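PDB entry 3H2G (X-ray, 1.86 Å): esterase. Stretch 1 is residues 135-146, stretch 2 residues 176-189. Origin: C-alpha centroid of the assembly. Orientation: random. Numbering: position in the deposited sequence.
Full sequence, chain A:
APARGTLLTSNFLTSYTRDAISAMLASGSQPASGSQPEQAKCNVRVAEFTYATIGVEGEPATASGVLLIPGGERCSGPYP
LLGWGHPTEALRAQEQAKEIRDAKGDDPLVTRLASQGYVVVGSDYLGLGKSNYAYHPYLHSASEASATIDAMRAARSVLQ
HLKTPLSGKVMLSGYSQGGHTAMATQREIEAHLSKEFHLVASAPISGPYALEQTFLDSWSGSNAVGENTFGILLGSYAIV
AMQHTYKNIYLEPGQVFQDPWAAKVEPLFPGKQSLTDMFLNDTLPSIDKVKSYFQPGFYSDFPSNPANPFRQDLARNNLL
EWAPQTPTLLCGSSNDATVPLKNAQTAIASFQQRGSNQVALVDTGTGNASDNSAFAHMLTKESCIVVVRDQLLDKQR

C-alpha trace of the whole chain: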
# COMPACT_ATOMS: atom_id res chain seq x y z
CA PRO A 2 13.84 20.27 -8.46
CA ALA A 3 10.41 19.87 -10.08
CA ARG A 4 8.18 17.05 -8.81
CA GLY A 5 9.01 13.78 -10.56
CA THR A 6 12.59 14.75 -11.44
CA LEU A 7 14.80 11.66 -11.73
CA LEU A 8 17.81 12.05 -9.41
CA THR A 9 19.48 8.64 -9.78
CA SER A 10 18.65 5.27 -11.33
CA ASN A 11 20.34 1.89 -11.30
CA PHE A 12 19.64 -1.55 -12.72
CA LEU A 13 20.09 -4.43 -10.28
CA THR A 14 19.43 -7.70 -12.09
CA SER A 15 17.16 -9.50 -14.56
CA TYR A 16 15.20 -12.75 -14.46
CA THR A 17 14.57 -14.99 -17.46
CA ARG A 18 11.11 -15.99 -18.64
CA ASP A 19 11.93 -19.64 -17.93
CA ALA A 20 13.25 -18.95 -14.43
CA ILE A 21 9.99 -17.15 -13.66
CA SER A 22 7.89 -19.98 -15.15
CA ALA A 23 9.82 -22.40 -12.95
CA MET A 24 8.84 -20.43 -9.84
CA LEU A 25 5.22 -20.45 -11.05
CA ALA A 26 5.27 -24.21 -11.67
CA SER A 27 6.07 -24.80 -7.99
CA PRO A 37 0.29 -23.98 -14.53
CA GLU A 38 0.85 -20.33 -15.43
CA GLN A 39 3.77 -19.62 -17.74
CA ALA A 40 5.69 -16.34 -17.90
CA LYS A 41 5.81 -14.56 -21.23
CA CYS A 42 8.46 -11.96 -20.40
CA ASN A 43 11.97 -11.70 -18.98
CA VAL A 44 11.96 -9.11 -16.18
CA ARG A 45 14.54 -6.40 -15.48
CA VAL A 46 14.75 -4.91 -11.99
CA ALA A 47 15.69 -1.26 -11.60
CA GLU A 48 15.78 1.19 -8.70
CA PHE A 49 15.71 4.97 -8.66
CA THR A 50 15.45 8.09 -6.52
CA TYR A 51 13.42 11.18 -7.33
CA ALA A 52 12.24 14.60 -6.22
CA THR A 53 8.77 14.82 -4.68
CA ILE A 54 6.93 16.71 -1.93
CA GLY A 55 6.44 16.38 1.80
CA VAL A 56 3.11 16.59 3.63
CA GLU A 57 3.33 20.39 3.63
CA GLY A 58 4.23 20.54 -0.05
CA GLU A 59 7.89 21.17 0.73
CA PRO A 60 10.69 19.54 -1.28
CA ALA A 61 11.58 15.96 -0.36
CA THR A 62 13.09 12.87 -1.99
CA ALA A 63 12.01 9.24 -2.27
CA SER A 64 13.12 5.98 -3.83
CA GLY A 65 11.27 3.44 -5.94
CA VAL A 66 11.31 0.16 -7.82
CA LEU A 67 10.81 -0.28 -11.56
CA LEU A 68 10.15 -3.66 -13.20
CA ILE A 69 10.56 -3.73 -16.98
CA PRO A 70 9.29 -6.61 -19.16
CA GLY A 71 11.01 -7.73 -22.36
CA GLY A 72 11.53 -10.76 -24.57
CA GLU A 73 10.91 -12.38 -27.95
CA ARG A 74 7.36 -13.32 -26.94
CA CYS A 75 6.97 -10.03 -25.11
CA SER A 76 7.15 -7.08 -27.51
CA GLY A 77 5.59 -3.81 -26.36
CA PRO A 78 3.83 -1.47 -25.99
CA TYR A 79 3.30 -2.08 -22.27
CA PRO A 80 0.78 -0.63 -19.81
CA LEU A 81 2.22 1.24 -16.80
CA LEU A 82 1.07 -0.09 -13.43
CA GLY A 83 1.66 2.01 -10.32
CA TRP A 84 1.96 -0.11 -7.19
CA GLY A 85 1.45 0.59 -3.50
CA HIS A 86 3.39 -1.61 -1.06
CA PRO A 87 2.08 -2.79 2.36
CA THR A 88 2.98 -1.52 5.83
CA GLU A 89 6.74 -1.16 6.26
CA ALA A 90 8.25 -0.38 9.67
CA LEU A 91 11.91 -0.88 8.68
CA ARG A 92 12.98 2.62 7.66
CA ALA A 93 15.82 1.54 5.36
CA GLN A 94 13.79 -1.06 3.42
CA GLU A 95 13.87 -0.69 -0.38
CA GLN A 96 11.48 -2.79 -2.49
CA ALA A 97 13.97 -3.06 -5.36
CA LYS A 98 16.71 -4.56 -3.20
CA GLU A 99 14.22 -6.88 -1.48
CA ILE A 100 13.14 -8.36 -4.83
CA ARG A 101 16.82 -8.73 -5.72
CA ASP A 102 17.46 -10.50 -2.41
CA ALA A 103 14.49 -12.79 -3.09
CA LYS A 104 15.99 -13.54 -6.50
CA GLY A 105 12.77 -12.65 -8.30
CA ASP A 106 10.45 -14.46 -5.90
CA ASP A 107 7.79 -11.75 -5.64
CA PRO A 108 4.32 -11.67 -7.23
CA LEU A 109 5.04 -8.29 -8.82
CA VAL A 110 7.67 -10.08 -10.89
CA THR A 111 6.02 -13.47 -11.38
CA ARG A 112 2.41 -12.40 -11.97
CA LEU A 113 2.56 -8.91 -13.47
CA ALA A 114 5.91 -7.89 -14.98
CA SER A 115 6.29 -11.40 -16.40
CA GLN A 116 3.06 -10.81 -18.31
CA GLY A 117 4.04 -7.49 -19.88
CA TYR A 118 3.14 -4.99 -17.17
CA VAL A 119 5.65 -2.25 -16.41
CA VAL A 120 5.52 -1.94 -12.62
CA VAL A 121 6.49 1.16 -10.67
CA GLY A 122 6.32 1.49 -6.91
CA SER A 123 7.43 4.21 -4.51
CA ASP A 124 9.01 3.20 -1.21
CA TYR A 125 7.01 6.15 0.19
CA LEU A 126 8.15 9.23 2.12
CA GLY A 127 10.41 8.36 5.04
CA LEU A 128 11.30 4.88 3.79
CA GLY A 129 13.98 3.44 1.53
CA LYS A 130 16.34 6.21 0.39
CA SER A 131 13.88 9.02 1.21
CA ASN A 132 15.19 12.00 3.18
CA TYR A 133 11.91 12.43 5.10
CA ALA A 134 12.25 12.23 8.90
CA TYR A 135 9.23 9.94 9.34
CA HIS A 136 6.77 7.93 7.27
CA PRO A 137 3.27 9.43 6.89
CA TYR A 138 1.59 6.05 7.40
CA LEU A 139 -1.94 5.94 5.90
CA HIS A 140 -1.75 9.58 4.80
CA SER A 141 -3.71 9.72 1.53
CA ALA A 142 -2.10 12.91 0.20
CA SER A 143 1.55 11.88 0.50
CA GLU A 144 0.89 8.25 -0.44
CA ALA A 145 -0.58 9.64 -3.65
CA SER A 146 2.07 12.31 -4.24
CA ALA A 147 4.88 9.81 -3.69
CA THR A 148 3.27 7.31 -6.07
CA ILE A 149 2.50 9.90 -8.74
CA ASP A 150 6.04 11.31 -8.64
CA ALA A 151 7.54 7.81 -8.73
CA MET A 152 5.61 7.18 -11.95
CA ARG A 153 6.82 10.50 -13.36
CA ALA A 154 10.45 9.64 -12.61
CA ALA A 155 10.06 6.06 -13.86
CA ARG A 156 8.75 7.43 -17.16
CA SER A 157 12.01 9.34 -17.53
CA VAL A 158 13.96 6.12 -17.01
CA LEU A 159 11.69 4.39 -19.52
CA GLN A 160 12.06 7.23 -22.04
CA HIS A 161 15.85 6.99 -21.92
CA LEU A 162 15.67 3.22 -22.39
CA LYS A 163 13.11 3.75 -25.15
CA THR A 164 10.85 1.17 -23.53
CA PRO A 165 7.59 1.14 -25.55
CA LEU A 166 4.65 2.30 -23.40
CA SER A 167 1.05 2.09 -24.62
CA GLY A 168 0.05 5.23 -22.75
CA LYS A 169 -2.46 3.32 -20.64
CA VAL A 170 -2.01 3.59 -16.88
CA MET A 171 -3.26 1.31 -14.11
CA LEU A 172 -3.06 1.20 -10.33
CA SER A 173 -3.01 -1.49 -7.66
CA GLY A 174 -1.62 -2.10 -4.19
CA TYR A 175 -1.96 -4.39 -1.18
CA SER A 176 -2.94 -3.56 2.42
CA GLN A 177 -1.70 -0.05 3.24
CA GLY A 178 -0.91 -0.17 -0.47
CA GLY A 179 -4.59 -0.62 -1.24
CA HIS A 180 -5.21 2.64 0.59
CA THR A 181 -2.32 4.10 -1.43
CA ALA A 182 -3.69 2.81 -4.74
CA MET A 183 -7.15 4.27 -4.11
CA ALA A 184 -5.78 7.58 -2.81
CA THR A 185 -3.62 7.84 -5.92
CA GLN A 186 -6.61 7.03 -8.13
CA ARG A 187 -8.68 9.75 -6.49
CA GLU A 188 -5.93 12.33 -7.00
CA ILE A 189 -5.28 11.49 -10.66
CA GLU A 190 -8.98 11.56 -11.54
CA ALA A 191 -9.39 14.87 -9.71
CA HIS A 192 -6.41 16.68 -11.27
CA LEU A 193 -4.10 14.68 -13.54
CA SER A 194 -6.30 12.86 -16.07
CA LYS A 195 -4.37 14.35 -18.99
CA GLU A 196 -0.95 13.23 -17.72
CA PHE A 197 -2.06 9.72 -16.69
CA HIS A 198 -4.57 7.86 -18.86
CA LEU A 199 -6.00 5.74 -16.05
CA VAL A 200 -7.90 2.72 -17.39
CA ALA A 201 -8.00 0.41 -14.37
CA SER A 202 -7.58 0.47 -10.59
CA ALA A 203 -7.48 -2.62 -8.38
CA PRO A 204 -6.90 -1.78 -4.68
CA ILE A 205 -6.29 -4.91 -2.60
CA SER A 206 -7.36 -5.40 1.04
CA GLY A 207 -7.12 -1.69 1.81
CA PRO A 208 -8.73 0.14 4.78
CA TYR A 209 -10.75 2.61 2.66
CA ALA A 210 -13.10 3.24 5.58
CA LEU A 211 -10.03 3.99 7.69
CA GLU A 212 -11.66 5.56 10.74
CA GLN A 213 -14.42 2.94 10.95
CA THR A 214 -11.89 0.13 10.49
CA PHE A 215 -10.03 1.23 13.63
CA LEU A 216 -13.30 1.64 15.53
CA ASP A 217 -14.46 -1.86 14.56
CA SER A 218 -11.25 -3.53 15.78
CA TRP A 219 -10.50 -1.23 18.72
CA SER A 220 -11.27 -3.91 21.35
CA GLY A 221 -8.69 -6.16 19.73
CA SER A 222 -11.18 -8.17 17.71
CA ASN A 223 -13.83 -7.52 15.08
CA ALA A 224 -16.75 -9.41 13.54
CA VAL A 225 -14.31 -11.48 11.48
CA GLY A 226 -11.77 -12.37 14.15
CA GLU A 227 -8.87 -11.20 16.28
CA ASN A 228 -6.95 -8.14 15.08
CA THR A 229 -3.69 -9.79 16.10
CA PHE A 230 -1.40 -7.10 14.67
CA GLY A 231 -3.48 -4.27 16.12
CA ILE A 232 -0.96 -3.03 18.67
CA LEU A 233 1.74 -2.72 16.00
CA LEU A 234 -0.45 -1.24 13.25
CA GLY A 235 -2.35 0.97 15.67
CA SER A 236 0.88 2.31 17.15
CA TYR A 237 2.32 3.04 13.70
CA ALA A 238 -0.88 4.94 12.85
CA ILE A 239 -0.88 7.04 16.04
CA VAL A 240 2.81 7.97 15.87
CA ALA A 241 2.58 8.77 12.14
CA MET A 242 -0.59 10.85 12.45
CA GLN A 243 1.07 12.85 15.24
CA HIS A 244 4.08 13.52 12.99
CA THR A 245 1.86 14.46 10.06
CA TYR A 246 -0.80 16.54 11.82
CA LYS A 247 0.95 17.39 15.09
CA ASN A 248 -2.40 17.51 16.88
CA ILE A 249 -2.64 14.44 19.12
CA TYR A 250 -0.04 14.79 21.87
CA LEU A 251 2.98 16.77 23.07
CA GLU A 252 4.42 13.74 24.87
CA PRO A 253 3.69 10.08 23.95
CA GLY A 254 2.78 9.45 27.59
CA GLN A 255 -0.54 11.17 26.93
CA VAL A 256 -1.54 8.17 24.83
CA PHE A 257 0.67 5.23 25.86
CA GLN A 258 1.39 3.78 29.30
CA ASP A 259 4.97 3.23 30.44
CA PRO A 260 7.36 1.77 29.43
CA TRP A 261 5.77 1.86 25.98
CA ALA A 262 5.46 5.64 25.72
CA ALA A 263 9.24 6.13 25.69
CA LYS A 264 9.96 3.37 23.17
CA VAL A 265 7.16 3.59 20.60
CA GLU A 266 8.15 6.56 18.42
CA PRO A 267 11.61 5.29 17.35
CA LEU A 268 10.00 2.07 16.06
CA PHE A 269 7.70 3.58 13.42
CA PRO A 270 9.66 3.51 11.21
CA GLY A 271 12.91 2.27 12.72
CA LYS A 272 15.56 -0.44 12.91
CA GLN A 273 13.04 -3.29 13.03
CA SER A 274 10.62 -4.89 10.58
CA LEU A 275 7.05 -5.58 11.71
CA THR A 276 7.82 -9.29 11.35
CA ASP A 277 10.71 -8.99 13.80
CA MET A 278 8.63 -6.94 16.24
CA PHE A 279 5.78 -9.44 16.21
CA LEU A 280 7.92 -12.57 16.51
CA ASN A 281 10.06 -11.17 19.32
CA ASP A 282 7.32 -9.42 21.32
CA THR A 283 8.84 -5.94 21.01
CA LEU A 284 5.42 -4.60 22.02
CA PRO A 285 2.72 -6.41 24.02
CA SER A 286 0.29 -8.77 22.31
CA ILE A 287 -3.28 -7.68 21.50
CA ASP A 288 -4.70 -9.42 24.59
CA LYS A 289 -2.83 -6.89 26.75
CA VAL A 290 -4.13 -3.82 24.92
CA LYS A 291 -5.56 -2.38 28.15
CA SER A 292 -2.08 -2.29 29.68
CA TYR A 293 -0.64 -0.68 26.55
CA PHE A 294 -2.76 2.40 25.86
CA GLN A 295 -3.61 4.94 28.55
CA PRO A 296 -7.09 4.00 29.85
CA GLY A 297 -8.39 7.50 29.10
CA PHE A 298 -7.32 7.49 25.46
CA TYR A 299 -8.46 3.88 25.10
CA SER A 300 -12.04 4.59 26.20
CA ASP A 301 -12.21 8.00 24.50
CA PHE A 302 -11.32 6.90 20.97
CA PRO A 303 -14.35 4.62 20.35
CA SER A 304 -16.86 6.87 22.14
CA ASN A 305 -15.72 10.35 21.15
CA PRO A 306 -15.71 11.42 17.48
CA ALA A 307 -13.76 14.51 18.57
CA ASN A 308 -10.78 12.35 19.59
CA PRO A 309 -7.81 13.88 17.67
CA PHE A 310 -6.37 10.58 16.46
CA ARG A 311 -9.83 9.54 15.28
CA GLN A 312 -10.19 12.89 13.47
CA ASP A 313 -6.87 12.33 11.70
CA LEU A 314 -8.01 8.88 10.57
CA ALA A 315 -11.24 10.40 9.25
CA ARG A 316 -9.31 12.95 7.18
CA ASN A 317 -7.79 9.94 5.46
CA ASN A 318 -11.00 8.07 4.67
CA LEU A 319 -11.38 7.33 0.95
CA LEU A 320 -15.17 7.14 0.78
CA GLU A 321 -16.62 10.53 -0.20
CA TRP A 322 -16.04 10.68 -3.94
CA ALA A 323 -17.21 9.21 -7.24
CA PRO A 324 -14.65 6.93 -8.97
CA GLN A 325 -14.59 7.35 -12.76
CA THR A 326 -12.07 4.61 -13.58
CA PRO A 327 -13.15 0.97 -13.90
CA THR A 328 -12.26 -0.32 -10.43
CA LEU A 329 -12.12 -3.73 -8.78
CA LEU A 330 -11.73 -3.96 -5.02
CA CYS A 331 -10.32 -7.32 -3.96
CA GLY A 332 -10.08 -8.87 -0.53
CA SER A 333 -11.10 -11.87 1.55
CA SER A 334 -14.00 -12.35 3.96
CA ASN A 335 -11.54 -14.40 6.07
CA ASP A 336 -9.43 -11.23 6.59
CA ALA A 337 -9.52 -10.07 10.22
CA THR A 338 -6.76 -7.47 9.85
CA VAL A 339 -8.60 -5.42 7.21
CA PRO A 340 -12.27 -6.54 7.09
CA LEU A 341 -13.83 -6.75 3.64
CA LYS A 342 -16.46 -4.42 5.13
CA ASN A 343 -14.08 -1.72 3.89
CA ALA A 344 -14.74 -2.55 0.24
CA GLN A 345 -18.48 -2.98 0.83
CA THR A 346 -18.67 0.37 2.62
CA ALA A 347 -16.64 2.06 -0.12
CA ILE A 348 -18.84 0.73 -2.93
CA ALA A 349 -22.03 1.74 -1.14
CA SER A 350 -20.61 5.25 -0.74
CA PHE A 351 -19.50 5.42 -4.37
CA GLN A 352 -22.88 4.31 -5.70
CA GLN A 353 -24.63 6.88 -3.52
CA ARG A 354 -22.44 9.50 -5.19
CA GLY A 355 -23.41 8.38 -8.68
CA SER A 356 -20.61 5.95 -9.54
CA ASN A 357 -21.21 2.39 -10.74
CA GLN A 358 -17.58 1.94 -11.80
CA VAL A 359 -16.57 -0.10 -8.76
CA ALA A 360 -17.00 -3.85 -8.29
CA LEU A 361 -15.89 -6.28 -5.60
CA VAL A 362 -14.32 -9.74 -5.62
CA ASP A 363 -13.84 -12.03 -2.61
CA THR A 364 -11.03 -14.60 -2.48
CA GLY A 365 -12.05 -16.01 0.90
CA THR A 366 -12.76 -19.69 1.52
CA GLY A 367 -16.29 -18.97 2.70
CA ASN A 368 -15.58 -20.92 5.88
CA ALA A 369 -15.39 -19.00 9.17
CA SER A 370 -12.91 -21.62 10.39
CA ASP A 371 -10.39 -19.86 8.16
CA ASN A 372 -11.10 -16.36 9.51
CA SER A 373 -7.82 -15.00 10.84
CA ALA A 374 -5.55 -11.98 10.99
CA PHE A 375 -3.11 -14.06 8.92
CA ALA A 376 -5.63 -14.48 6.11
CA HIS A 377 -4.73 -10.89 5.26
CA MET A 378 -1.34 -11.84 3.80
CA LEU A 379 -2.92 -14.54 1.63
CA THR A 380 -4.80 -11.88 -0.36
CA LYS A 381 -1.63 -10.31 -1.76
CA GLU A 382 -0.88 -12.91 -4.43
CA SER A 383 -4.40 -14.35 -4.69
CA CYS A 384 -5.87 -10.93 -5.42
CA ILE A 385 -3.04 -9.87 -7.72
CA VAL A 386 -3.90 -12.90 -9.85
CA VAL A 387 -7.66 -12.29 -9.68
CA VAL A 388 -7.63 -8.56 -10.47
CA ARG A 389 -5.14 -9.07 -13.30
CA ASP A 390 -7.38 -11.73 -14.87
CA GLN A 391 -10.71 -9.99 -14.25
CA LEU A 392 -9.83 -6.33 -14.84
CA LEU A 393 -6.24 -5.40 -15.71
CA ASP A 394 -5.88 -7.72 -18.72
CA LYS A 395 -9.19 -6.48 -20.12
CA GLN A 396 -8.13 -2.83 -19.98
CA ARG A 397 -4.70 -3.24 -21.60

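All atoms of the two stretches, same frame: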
# COMPACT_ATOMS: atom_id res chain seq x y z
N TYR A 135 10.17 10.96 8.87
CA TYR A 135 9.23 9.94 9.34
C TYR A 135 8.42 9.46 8.16
O TYR A 135 8.51 10.02 7.07
CB TYR A 135 8.28 10.52 10.40
CG TYR A 135 7.40 11.64 9.89
CD1 TYR A 135 7.87 12.96 9.84
CD2 TYR A 135 6.10 11.39 9.43
CE1 TYR A 135 7.07 13.99 9.34
CE2 TYR A 135 5.30 12.41 8.92
CZ TYR A 135 5.79 13.71 8.88
OH TYR A 135 5.00 14.71 8.37
N HIS A 136 7.62 8.41 8.36
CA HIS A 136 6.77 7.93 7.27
C HIS A 136 5.32 8.28 7.58
O HIS A 136 4.79 7.89 8.62
CB HIS A 136 6.87 6.42 7.07
CG HIS A 136 5.86 5.90 6.09
ND1 HIS A 136 4.92 4.95 6.42
CD2 HIS A 136 5.59 6.27 4.82
CE1 HIS A 136 4.11 4.76 5.39
NE2 HIS A 136 4.49 5.55 4.41
N PRO A 137 4.67 9.05 6.69
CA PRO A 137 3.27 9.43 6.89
C PRO A 137 2.37 8.23 6.60
O PRO A 137 1.72 8.15 5.56
CB PRO A 137 3.06 10.56 5.87
CG PRO A 137 4.46 11.09 5.62
CD PRO A 137 5.27 9.82 5.59
N TYR A 138 2.37 7.27 7.53
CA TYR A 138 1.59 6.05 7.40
C TYR A 138 0.09 6.36 7.23
O TYR A 138 -0.49 7.12 8.00
CB TYR A 138 1.82 5.19 8.65
CG TYR A 138 1.17 3.83 8.65
CD1 TYR A 138 1.34 2.95 7.58
CD2 TYR A 138 0.41 3.40 9.74
CE1 TYR A 138 0.78 1.67 7.60
CE2 TYR A 138 -0.15 2.12 9.77
CZ TYR A 138 0.03 1.26 8.70
OH TYR A 138 -0.53 0.00 8.73
N LEU A 139 -0.51 5.77 6.20
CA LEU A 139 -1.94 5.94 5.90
C LEU A 139 -2.38 7.37 5.63
O LEU A 139 -3.54 7.73 5.87
CB LEU A 139 -2.77 5.33 7.04
CG LEU A 139 -2.57 3.81 7.20
CD1 LEU A 139 -3.26 3.32 8.47
CD2 LEU A 139 -3.12 3.10 5.97
N HIS A 140 -1.46 8.19 5.13
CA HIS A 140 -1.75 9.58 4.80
C HIS A 140 -2.01 9.64 3.29
O HIS A 140 -1.08 9.63 2.48
CB HIS A 140 -0.55 10.47 5.16
CG HIS A 140 -0.78 11.92 4.89
ND1 HIS A 140 0.04 12.67 4.07
CD2 HIS A 140 -1.73 12.78 5.34
CE1 HIS A 140 -0.39 13.91 4.03
NE2 HIS A 140 -1.47 14.01 4.79
N SER A 141 -3.29 9.70 2.93
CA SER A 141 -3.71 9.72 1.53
C SER A 141 -2.94 10.67 0.61
O SER A 141 -2.48 10.26 -0.46
CB SER A 141 -5.20 10.05 1.45
OG SER A 141 -5.96 9.14 2.22
N ALA A 142 -2.79 11.92 1.02
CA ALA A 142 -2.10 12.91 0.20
C ALA A 142 -0.67 12.57 -0.18
O ALA A 142 -0.30 12.66 -1.36
CB ALA A 142 -2.15 14.28 0.87
N SER A 143 0.16 12.19 0.79
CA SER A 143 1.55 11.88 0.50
C SER A 143 1.75 10.48 -0.09
O SER A 143 2.75 10.21 -0.75
CB SER A 143 2.43 12.07 1.75
OG SER A 143 2.03 11.22 2.81
N GLU A 144 0.79 9.58 0.15
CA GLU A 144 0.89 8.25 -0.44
C GLU A 144 0.67 8.46 -1.93
O GLU A 144 1.34 7.85 -2.77
CB GLU A 144 -0.20 7.33 0.12
CG GLU A 144 0.12 6.73 1.49
CD GLU A 144 -1.03 5.94 2.05
OE1 GLU A 144 -0.85 5.24 3.06
OE2 GLU A 144 -2.14 6.02 1.47
N ALA A 145 -0.27 9.34 -2.26
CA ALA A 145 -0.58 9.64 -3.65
C ALA A 145 0.54 10.43 -4.32
O ALA A 145 0.97 10.10 -5.43
CB ALA A 145 -1.90 10.41 -3.75
N SER A 146 1.02 11.49 -3.66
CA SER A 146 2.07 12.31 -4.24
C SER A 146 3.34 11.51 -4.49
O SER A 146 4.00 11.67 -5.52
CB SER A 146 2.37 13.52 -3.34
OG SER A 146 2.88 13.13 -2.07
N SER A 176 -2.89 -4.00 1.02
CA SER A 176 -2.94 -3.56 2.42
C SER A 176 -2.86 -2.03 2.52
O SER A 176 -3.74 -1.33 2.02
CB SER A 176 -1.81 -4.22 3.22
OG SER A 176 -2.08 -4.18 4.61
N GLN A 177 -1.83 -1.50 3.18
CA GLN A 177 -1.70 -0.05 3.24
C GLN A 177 -1.64 0.39 1.78
O GLN A 177 -2.13 1.47 1.42
CB GLN A 177 -0.40 0.40 3.92
CG GLN A 177 -0.20 1.92 3.81
CD GLN A 177 1.20 2.40 4.16
OE1 GLN A 177 1.50 3.59 4.04
NE2 GLN A 177 2.05 1.49 4.59
N GLY A 178 -1.04 -0.46 0.95
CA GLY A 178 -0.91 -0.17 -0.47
C GLY A 178 -2.24 -0.07 -1.19
O GLY A 178 -2.33 0.56 -2.24
N GLY A 179 -3.27 -0.69 -0.63
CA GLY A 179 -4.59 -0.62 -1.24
C GLY A 179 -5.14 0.77 -0.98
O GLY A 179 -5.85 1.35 -1.80
N HIS A 180 -4.80 1.30 0.19
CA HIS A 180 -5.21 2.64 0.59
C HIS A 180 -4.44 3.59 -0.34
O HIS A 180 -5.01 4.55 -0.87
CB HIS A 180 -4.81 2.88 2.06
CG HIS A 180 -5.15 4.24 2.59
ND1 HIS A 180 -6.37 4.54 3.15
CD2 HIS A 180 -4.42 5.38 2.64
CE1 HIS A 180 -6.38 5.80 3.54
NE2 HIS A 180 -5.21 6.33 3.24
N THR A 181 -3.16 3.30 -0.55
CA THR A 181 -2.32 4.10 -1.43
C THR A 181 -2.86 4.12 -2.87
O THR A 181 -2.97 5.17 -3.50
CB THR A 181 -0.88 3.55 -1.48
OG1 THR A 181 -0.27 3.69 -0.19
CG2 THR A 181 -0.04 4.28 -2.52
N ALA A 182 -3.18 2.93 -3.38
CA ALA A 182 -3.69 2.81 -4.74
C ALA A 182 -4.95 3.65 -4.93
O ALA A 182 -5.07 4.40 -5.91
CB ALA A 182 -3.98 1.34 -5.06
N MET A 183 -5.89 3.52 -4.01
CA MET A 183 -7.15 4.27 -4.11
C MET A 183 -6.94 5.77 -3.95
O MET A 183 -7.57 6.57 -4.65
CB MET A 183 -8.16 3.77 -3.07
CG MET A 183 -9.53 4.43 -3.21
SD MET A 183 -10.79 3.76 -2.10
CE MET A 183 -11.22 2.24 -2.95
N ALA A 184 -6.06 6.16 -3.03
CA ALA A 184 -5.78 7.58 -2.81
C ALA A 184 -5.14 8.18 -4.05
O ALA A 184 -5.41 9.33 -4.42
CB ALA A 184 -4.85 7.75 -1.60
N THR A 185 -4.29 7.40 -4.70
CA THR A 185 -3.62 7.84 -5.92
C THR A 185 -4.65 7.95 -7.05
O THR A 185 -4.62 8.89 -7.85
CB THR A 185 -2.51 6.85 -6.33
OG1 THR A 185 -1.53 6.75 -5.28
CG2 THR A 185 -1.82 7.31 -7.61
N GLN A 186 -5.57 7.00 -7.10
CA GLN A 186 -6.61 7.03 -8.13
C GLN A 186 -7.47 8.28 -7.98
O GLN A 186 -7.78 8.95 -8.96
CB GLN A 186 -7.50 5.79 -8.01
CG GLN A 186 -8.72 5.86 -8.91
CD GLN A 186 -9.67 4.69 -8.70
OE1 GLN A 186 -9.45 3.84 -7.84
NE2 GLN A 186 -10.74 4.65 -9.49
N ARG A 187 -7.85 8.58 -6.74
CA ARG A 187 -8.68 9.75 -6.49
C ARG A 187 -8.00 11.04 -6.93
O ARG A 187 -8.62 11.91 -7.54
CB ARG A 187 -9.02 9.84 -4.99
CG ARG A 187 -9.97 10.99 -4.66
CD ARG A 187 -10.33 11.02 -3.18
NE ARG A 187 -9.16 11.25 -2.34
CZ ARG A 187 -9.21 11.38 -1.02
NH1 ARG A 187 -10.38 11.31 -0.39
NH2 ARG A 187 -8.10 11.59 -0.32
N GLU A 188 -6.70 11.15 -6.64
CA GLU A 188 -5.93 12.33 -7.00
C GLU A 188 -5.76 12.50 -8.51
O GLU A 188 -5.90 13.61 -9.04
CB GLU A 188 -4.55 12.28 -6.33
CG GLU A 188 -3.63 13.46 -6.62
CD GLU A 188 -4.22 14.80 -6.20
OE1 GLU A 188 -5.05 14.82 -5.26
OE2 GLU A 188 -3.83 15.83 -6.79
N ILE A 189 -5.46 11.41 -9.21
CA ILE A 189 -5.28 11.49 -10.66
C ILE A 189 -6.60 11.87 -11.34
O ILE A 189 -6.62 12.74 -12.21
CB ILE A 189 -4.76 10.14 -11.22
CG1 ILE A 189 -3.32 9.91 -10.72
CG2 ILE A 189 -4.80 10.16 -12.74
CD1 ILE A 189 -2.71 8.59 -11.18
O HOH W 1 -8.25 10.86 2.31

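Two helices cross nearly at right angles here. Helix 141-146 and helix 177-189 meet at 80°, with their axes 8.0 Å apart at closest approach. The loop before the first helix, with a type II turn from Pro-137 to His-140, covers the start of the second.

Ser-176 holds the N-cap position of helix 177-189 but makes no capping bond with its side chain. Gln-177 extends toward stretch 1, among His-136, Tyr-138, Leu-139 and Glu-144, and buries more area than any other residue in the contact. Gly-178 and Gly-179 take no part.

His-180 points toward stretch 1. Its NE2 donates a weak hydrogen bond to Ser-141 OG (3.1 Å, angle 121°). Leu-139 CD2 lies over one face of the imidazole, a nonpolar cover for the ring. Thr-181 lies beside the Glu-144 carboxylate, but its OG1 is not hydrogen-bonded to Glu-144 OE2 at 3.4 Å, because the angle is poor.

Small residues let the backbones come close. Ala-184 CB sits 3.6 Å from Ser-141 O. The CA atoms of Ala-145 and Thr-185 are 4.2 Å apart. Thr-185 OG1 donates to Thr-181 O (2.8 Å) within its own helix. At the margin, a water accepts from both Arg-187 NH2 (2.7 Å) and Ser-141 OG (2.9 Å). Glu-188 CB packs against Ala-145 CB at 4.1 Å.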